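Local coordinates for protein avidin (Gallus gallus, PDB 4U46) that belongs to the biotin-binding avidins and, as an engineered variant, probably serves as an artificial receptor for small molecules such as sterols, at residues A[14-17]-A[18-22]. Numbering follows the deposited sequence.
Unlike the reference sequence in segment 14-17: Arg17 (reference Asp). Unlike the reference sequence in segment 18-22: Met18 (reference Leu), Asn19 (reference Gly), His20 (reference Ser).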
ATOM      1  N   TRP A  14     -18.873   9.007  13.184  1.00 28.03           N
ATOM      2  CA  TRP A  14     -18.079   7.789  13.242  1.00 25.78           C
ATOM      3  C   TRP A  14     -16.905   7.901  14.187  1.00 25.80           C
ATOM      4  O   TRP A  14     -16.309   8.975  14.376  1.00 27.47           O
ATOM      5  CB  TRP A  14     -17.562   7.410  11.842  1.00 24.97           C
ATOM      6  CG  TRP A  14     -18.643   7.240  10.846  1.00 25.55           C
ATOM      7  CD1 TRP A  14     -19.188   8.199  10.092  1.00 23.20           C
ATOM      8  CD2 TRP A  14     -19.348   6.014  10.520  1.00 24.03           C
ATOM      9  NE1 TRP A  14     -20.186   7.683   9.311  1.00 26.69           N
ATOM     10  CE2 TRP A  14     -20.311   6.343   9.559  1.00 24.73           C
ATOM     11  CE3 TRP A  14     -19.226   4.687  10.933  1.00 25.07           C
ATOM     12  CZ2 TRP A  14     -21.147   5.385   8.958  1.00 25.13           C
ATOM     13  CZ3 TRP A  14     -20.055   3.743  10.389  1.00 25.54           C
ATOM     14  CH2 TRP A  14     -21.030   4.095   9.394  1.00 26.34           C
ATOM     15  N   THR A  15     -16.512   6.766  14.752  1.00 26.30           N
ATOM     16  CA  THR A  15     -15.302   6.714  15.522  1.00 26.32           C
ATOM     17  C   THR A  15     -14.505   5.491  15.137  1.00 24.48           C
ATOM     18  O   THR A  15     -15.073   4.499  14.645  1.00 25.70           O
ATOM     19  CB  THR A  15     -15.602   6.767  17.058  1.00 27.94           C
ATOM     20  OG1 THR A  15     -14.382   6.857  17.753  1.00 29.08           O
ATOM     21  CG2 THR A  15     -16.325   5.520  17.515  1.00 28.81           C
ATOM     22  N   ASN A  16     -13.193   5.590  15.253  1.00 22.78           N
ATOM     23  CA  ASN A  16     -12.284   4.438  15.142  1.00 29.78           C
ATOM     24  C   ASN A  16     -11.941   3.837  16.510  1.00 33.27           C
ATOM     25  O   ASN A  16     -11.057   2.991  16.621  1.00 33.27           O
ATOM     26  CB  ASN A  16     -11.002   4.773  14.356  1.00 29.75           C
ATOM     27  CG  ASN A  16     -10.012   5.654  15.123  1.00 30.06           C
ATOM     28  OD1 ASN A  16     -10.254   6.066  16.250  1.00 32.04           O
ATOM     29  ND2 ASN A  16      -8.892   5.941  14.503  1.00 33.47           N
ATOM     30  N   ARG A  17     -12.638   4.322  17.525  1.00 42.09           N
ATOM     31  CA  ARG A  17     -12.549   3.852  18.916  1.00 53.94           C
ATOM     32  C   ARG A  17     -11.176   4.148  19.504  1.00 60.47           C
ATOM     33  O   ARG A  17     -10.801   3.590  20.545  1.00 60.21           O
ATOM     34  CB  ARG A  17     -12.954   2.361  19.054  1.00 54.92           C
ATOM     35  CG  ARG A  17     -14.466   2.143  19.006  1.00 58.83           C
ATOM     36  CD  ARG A  17     -14.854   0.667  18.855  1.00 65.56           C
ATOM     37  NE  ARG A  17     -14.407   0.082  17.579  1.00 69.06           N
ATOM     38  CZ  ARG A  17     -14.425  -1.222  17.274  1.00 72.39           C
ATOM     39  NH1 ARG A  17     -14.873  -2.134  18.138  1.00 73.35           N
ATOM     40  NH2 ARG A  17     -13.977  -1.623  16.091  1.00 73.46           N
ATOM     41  N   MET A  18     -10.464   5.065  18.846  1.00 58.52           N
ATOM     42  CA  MET A  18      -9.100   5.403  19.200  1.00 63.07           C
ATOM     43  C   MET A  18      -9.100   6.882  19.461  1.00 57.45           C
ATOM     44  O   MET A  18      -9.834   7.382  20.319  1.00 58.66           O
ATOM     45  CB  MET A  18      -8.124   5.086  18.047  1.00 63.97           C
ATOM     46  CG  MET A  18      -8.309   3.737  17.444  1.00 66.72           C
ATOM     47  SD  MET A  18      -8.272   2.582  18.805  1.00 73.73           S
ATOM     48  CE  MET A  18      -6.508   2.249  18.904  1.00 71.76           C
ATOM     49  N   ASN A  19      -8.295   7.586  18.693  1.00 52.04           N
ATOM     50  CA  ASN A  19      -8.248   9.019  18.793  1.00 58.95           C
ATOM     51  C   ASN A  19      -8.884   9.726  17.585  1.00 55.72           C
ATOM     52  O   ASN A  19      -8.568  10.901  17.356  1.00 48.89           O
ATOM     53  CB  ASN A  19      -6.794   9.465  19.001  1.00 66.51           C
ATOM     54  CG  ASN A  19      -5.856   8.972  17.908  1.00 72.35           C
ATOM     55  OD1 ASN A  19      -5.545   9.708  16.972  1.00 81.13           O
ATOM     56  ND2 ASN A  19      -5.391   7.726  18.029  1.00 75.56           N
ATOM     57  N   HIS A  20      -9.770   9.054  16.824  1.00 43.88           N
ATOM     58  CA  HIS A  20     -10.381   9.710  15.636  1.00 39.57           C
ATOM     59  C   HIS A  20     -11.871   9.626  15.608  1.00 39.68           C
ATOM     60  O   HIS A  20     -12.429   8.555  15.868  1.00 40.90           O
ATOM     61  CB  HIS A  20      -9.906   9.102  14.327  1.00 39.36           C
ATOM     62  CG  HIS A  20      -8.443   9.224  14.083  1.00 41.07           C
ATOM     63  ND1 HIS A  20      -7.856   8.796  12.911  1.00 41.46           N
ATOM     64  CD2 HIS A  20      -7.446   9.729  14.842  1.00 41.50           C
ATOM     65  CE1 HIS A  20      -6.557   9.041  12.965  1.00 42.21           C
ATOM     66  NE2 HIS A  20      -6.288   9.604  14.127  1.00 39.01           N
ATOM     67  N   ASN A  21     -12.505  10.755  15.279  1.00 32.84           N
ATOM     68  CA  ASN A  21     -13.906  10.834  14.933  1.00 33.71           C
ATOM     69  C   ASN A  21     -14.082  11.524  13.578  1.00 32.18           C
ATOM     70  O   ASN A  21     -13.237  12.319  13.135  1.00 34.45           O
ATOM     71  CB  ASN A  21     -14.700  11.613  15.965  1.00 35.40           C
ATOM     72  CG  ASN A  21     -14.687  10.978  17.367  1.00 40.58           C
ATOM     73  OD1 ASN A  21     -15.095  11.623  18.311  1.00 44.22           O
ATOM     74  ND2 ASN A  21     -14.239   9.739  17.498  1.00 37.07           N
ATOM     75  N   MET A  22     -15.158  11.215  12.888  1.00 27.49           N
ATOM     76  CA  MET A  22     -15.502  12.037  11.766  1.00 29.12           C
ATOM     77  C   MET A  22     -16.998  12.179  11.662  1.00 30.00           C
ATOM     78  O   MET A  22     -17.784  11.381  12.197  1.00 31.75           O
ATOM     79  CB  MET A  22     -14.826  11.597  10.454  1.00 31.61           C
ATOM     80  CG  MET A  22     -14.938  10.173  10.080  1.00 31.35           C
ATOM     81  SD  MET A  22     -14.446   9.753   8.362  1.00 28.36           S
ATOM     82  CE  MET A  22     -15.399   8.228   8.346  1.00 28.63           C
TER
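Asn16 turns its side chain inward across the hairpin, where its OD1 accepts two backbone bonds, from Met18 N at 2.8 Å and from His20 N at 3.1 Å. The two donors lie on opposite faces of the amide, each about 40° out of its plane, which would hold the group in this rotation. A chi1 of 73°, with CG wedged between backbone N and carbonyl carbon, places OD1 within the turn and leaves ND2 against the base of the His20 side chain, 3.3 Å from His20 CB. Amide and imidazole planes are only 16° apart. His20 ND1 is hydrogen-bonded to Tyr37 OH. In the other direction, His20 O takes Asn16 N at 3.1 Å and Thr15 OG1 at 3.2 Å, again on opposite faces of its plane. Thr15 OG1, anti to its own N, also accepts from Arg17 N in an ST turn. Beyond the loop, Trp14 and Met22 form a hydrogen-bonded antiparallel pair, and Met22 CE reaches the indole at CD1, 4.2 Å away, while Trp14 NE1 donates to Leu10 O. Arg17, Met18, Asn19 and His20 differ from the reference sequence, consistent with an engineered loop. Held by the Asn16 amide and the Thr15 ST turn, this loop joins strands 12-15 and 20-24 in a beta hairpin, the first two strands of the eight-stranded antiparallel avidin barrel.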